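Local coordinates for periplasmic protein (Legionella pneumophila subsp. pneumophila, PDB 4FGQ), which is probably a calcium-dependent periplasmic cysteine protease of the bacterial transglutaminase-like family, at residues A[91-95]-A[185-189]. Numbering follows the deposited sequence.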
ATOM      1  N   ILE A  91       0.429   0.752   2.103  1.00 10.05           N
ATOM      2  CA  ILE A  91      -0.706   1.659   2.259  1.00 10.44           C
ATOM      3  C   ILE A  91      -1.014   2.453   0.986  1.00 13.55           C
ATOM      4  O   ILE A  91      -2.169   2.506   0.545  1.00 12.99           O
ATOM      5  CB  ILE A  91      -0.504   2.591   3.470  1.00 13.71           C
ATOM      6  CG1 ILE A  91      -0.598   1.784   4.772  1.00 11.14           C
ATOM      7  CG2 ILE A  91      -1.513   3.743   3.426  1.00 15.15           C
ATOM      8  CD1 ILE A  91      -0.027   2.516   5.988  1.00 15.83           C
ATOM      9  N   ILE A  92       0.000   3.046   0.364  1.00 11.93           N
ATOM     10  CA  ILE A  92      -0.258   3.811  -0.850  1.00 10.48           C
ATOM     11  C   ILE A  92      -0.648   2.902  -2.020  1.00 11.78           C
ATOM     12  O   ILE A  92      -1.489   3.273  -2.844  1.00 11.15           O
ATOM     13  CB  ILE A  92       0.876   4.823  -1.202  1.00 14.41           C
ATOM     14  CG1 ILE A  92       0.437   5.707  -2.373  1.00 14.10           C
ATOM     15  CG2 ILE A  92       2.179   4.105  -1.520  1.00 12.06           C
ATOM     16  CD1 ILE A  92       1.210   7.018  -2.484  1.00 12.38           C
ATOM     17  N   LYS A  93      -0.075   1.701  -2.079  1.00 10.89           N
ATOM     18  CA  LYS A  93      -0.485   0.746  -3.106  1.00 10.47           C
ATOM     19  C   LYS A  93      -1.959   0.395  -2.953  1.00 13.07           C
ATOM     20  O   LYS A  93      -2.691   0.317  -3.945  1.00 11.00           O
ATOM     21  CB  LYS A  93       0.366  -0.521  -3.044  1.00 13.18           C
ATOM     22  CG  LYS A  93       1.788  -0.335  -3.576  1.00 12.09           C
ATOM     23  CD  LYS A  93       2.600  -1.609  -3.370  1.00 11.88           C
ATOM     24  CE  LYS A  93       4.095  -1.369  -3.622  1.00 11.31           C
ATOM     25  NZ  LYS A  93       4.865  -2.635  -3.382  1.00 10.94           N
ATOM     26  N   TYR A  94      -2.376   0.171  -1.709  1.00 11.39           N
ATOM     27  CA  TYR A  94      -3.765  -0.154  -1.405  1.00 11.98           C
ATOM     28  C   TYR A  94      -4.705   0.953  -1.888  1.00 11.08           C
ATOM     29  O   TYR A  94      -5.624   0.699  -2.666  1.00 11.70           O
ATOM     30  CB  TYR A  94      -3.956  -0.407   0.099  1.00 12.09           C
ATOM     31  CG  TYR A  94      -5.415  -0.400   0.520  1.00 12.04           C
ATOM     32  CD1 TYR A  94      -6.239  -1.494   0.273  1.00 12.33           C
ATOM     33  CD2 TYR A  94      -5.971   0.715   1.136  1.00 15.84           C
ATOM     34  CE1 TYR A  94      -7.597  -1.477   0.660  1.00 13.62           C
ATOM     35  CE2 TYR A  94      -7.303   0.749   1.505  1.00 16.82           C
ATOM     36  CZ  TYR A  94      -8.112  -0.344   1.265  1.00 15.70           C
ATOM     37  OH  TYR A  94      -9.434  -0.288   1.645  1.00 16.54           O
ATOM     38  N   PHE A  95      -4.481   2.183  -1.440  1.00 12.75           N
ATOM     39  CA  PHE A  95      -5.398   3.263  -1.806  1.00 14.13           C
ATOM     40  C   PHE A  95      -5.406   3.521  -3.308  1.00 13.66           C
ATOM     41  O   PHE A  95      -6.446   3.842  -3.895  1.00 13.36           O
ATOM     42  CB  PHE A  95      -5.098   4.542  -1.016  1.00 14.53           C
ATOM     43  CG  PHE A  95      -5.659   4.520   0.372  1.00 14.08           C
ATOM     44  CD1 PHE A  95      -7.036   4.560   0.572  1.00 17.20           C
ATOM     45  CD2 PHE A  95      -4.821   4.440   1.477  1.00 14.15           C
ATOM     46  CE1 PHE A  95      -7.575   4.535   1.855  1.00 15.03           C
ATOM     47  CE2 PHE A  95      -5.348   4.413   2.766  1.00 15.96           C
ATOM     48  CZ  PHE A  95      -6.727   4.459   2.957  1.00 15.66           C
ATOM     49  N   TRP A 185      -4.203   3.528  12.077  1.00 28.32           N
ATOM     50  CA  TRP A 185      -4.937   3.383  10.830  1.00 25.04           C
ATOM     51  C   TRP A 185      -6.161   4.283  10.875  1.00 25.59           C
ATOM     52  O   TRP A 185      -6.462   4.982   9.912  1.00 28.84           O
ATOM     53  CB  TRP A 185      -5.334   1.915  10.646  1.00 23.65           C
ATOM     54  CG  TRP A 185      -6.100   1.584   9.392  1.00 23.49           C
ATOM     55  CD1 TRP A 185      -7.323   0.993   9.323  1.00 26.61           C
ATOM     56  CD2 TRP A 185      -5.679   1.794   8.032  1.00 21.71           C
ATOM     57  NE1 TRP A 185      -7.702   0.827   8.009  1.00 25.03           N
ATOM     58  CE2 TRP A 185      -6.711   1.315   7.197  1.00 24.59           C
ATOM     59  CE3 TRP A 185      -4.540   2.349   7.446  1.00 25.00           C
ATOM     60  CZ2 TRP A 185      -6.633   1.366   5.803  1.00 24.35           C
ATOM     61  CZ3 TRP A 185      -4.463   2.404   6.062  1.00 20.79           C
ATOM     62  CH2 TRP A 185      -5.503   1.914   5.256  1.00 20.93           C
ATOM     63  N   ASP A 186      -6.863   4.258  12.003  1.00 27.48           N
ATOM     64  CA  ASP A 186      -7.991   5.155  12.220  1.00 29.97           C
ATOM     65  C   ASP A 186      -7.549   6.608  12.046  1.00 32.91           C
ATOM     66  O   ASP A 186      -8.168   7.373  11.305  1.00 36.17           O
ATOM     67  CB  ASP A 186      -8.562   4.941  13.621  1.00 38.84           C
ATOM     68  CG  ASP A 186      -9.797   5.778  13.887  1.00 53.29           C
ATOM     69  OD1 ASP A 186     -10.757   5.710  13.089  1.00 56.00           O
ATOM     70  OD2 ASP A 186      -9.803   6.508  14.901  1.00 61.57           O
ATOM     71  N   ALA A 187      -6.466   6.975  12.724  1.00 35.45           N
ATOM     72  CA  ALA A 187      -5.910   8.322  12.630  1.00 36.26           C
ATOM     73  C   ALA A 187      -5.433   8.644  11.216  1.00 33.24           C
ATOM     74  O   ALA A 187      -5.559   9.779  10.751  1.00 29.99           O
ATOM     75  CB  ALA A 187      -4.771   8.491  13.624  1.00 34.49           C
ATOM     76  N   LEU A 188      -4.873   7.645  10.542  1.00 26.70           N
ATOM     77  CA  LEU A 188      -4.393   7.838   9.178  0.90 24.81           C
ATOM     78  C   LEU A 188      -5.552   8.199   8.255  1.00 26.96           C
ATOM     79  O   LEU A 188      -5.450   9.152   7.474  1.00 24.73           O
ATOM     80  CB  LEU A 188      -3.645   6.595   8.655  0.90 21.66           C
ATOM     81  CG  LEU A 188      -2.975   6.636   7.270  0.90 20.58           C
ATOM     82  CD1 LEU A 188      -1.867   5.602   7.192  0.90 19.71           C
ATOM     83  CD2 LEU A 188      -3.955   6.374   6.147  0.90 21.12           C
ATOM     84  N   MET A 189      -6.646   7.454   8.336  1.00 26.97           N
ATOM     85  CA  MET A 189      -7.777   7.707   7.453  1.00 31.58           C
ATOM     86  C   MET A 189      -8.442   9.056   7.733  1.00 31.68           C
ATOM     87  O   MET A 189      -9.051   9.652   6.844  1.00 34.54           O
ATOM     88  CB  MET A 189      -8.777   6.552   7.517  1.00 30.54           C
ATOM     89  CG  MET A 189      -8.212   5.275   6.921  1.00 24.65           C
ATOM     90  SD  MET A 189      -9.427   3.974   6.716  1.00 30.56           S
ATOM     91  CE  MET A 189      -9.807   3.553   8.426  1.00 31.29           C
TER
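W185 reaches across to I91, Y94 and F95, joining the C-terminal helix 183-192 to helix 86-100 of the transglutaminase-like cysteine proteinase fold. The axes of 91-95 and 185-189 approach to 13.8 Å with a signed crossing angle of -55°, and the gap is bridged by large side chains. The CB of W185 does not itself point at helix 86-100; CG anti to the backbone N (chi1 -180°) swings the indole across to it. Its NE1 is bonded to the carbonyl oxygen of N160. Farther out, W185 CZ3 lies 4.1 Å from I91 CG1, and W185 CH2, at the far rim, is 3.5 Å from F95 CE2. Y94 CD2 lies at the indole edge, near its plane, 4.3 Å from W185 CH2. The F95 and W185 six-membered rings meet rim to rim, neither over the face of the other, with centroids 5.7 Å apart and planes at 28°. M189 SD sits over one indole face, offset toward the rim, while Y94 CD2 covers the centre of one F95 face. E87 and D88, calcium ligands in a structure of this protein, lie on the same helix, their side chains about 5 Å from that of I91. Beside the rings, I91 and L188 meet tip to tip, CD1 of I91 3.8 Å from CD1 of L188.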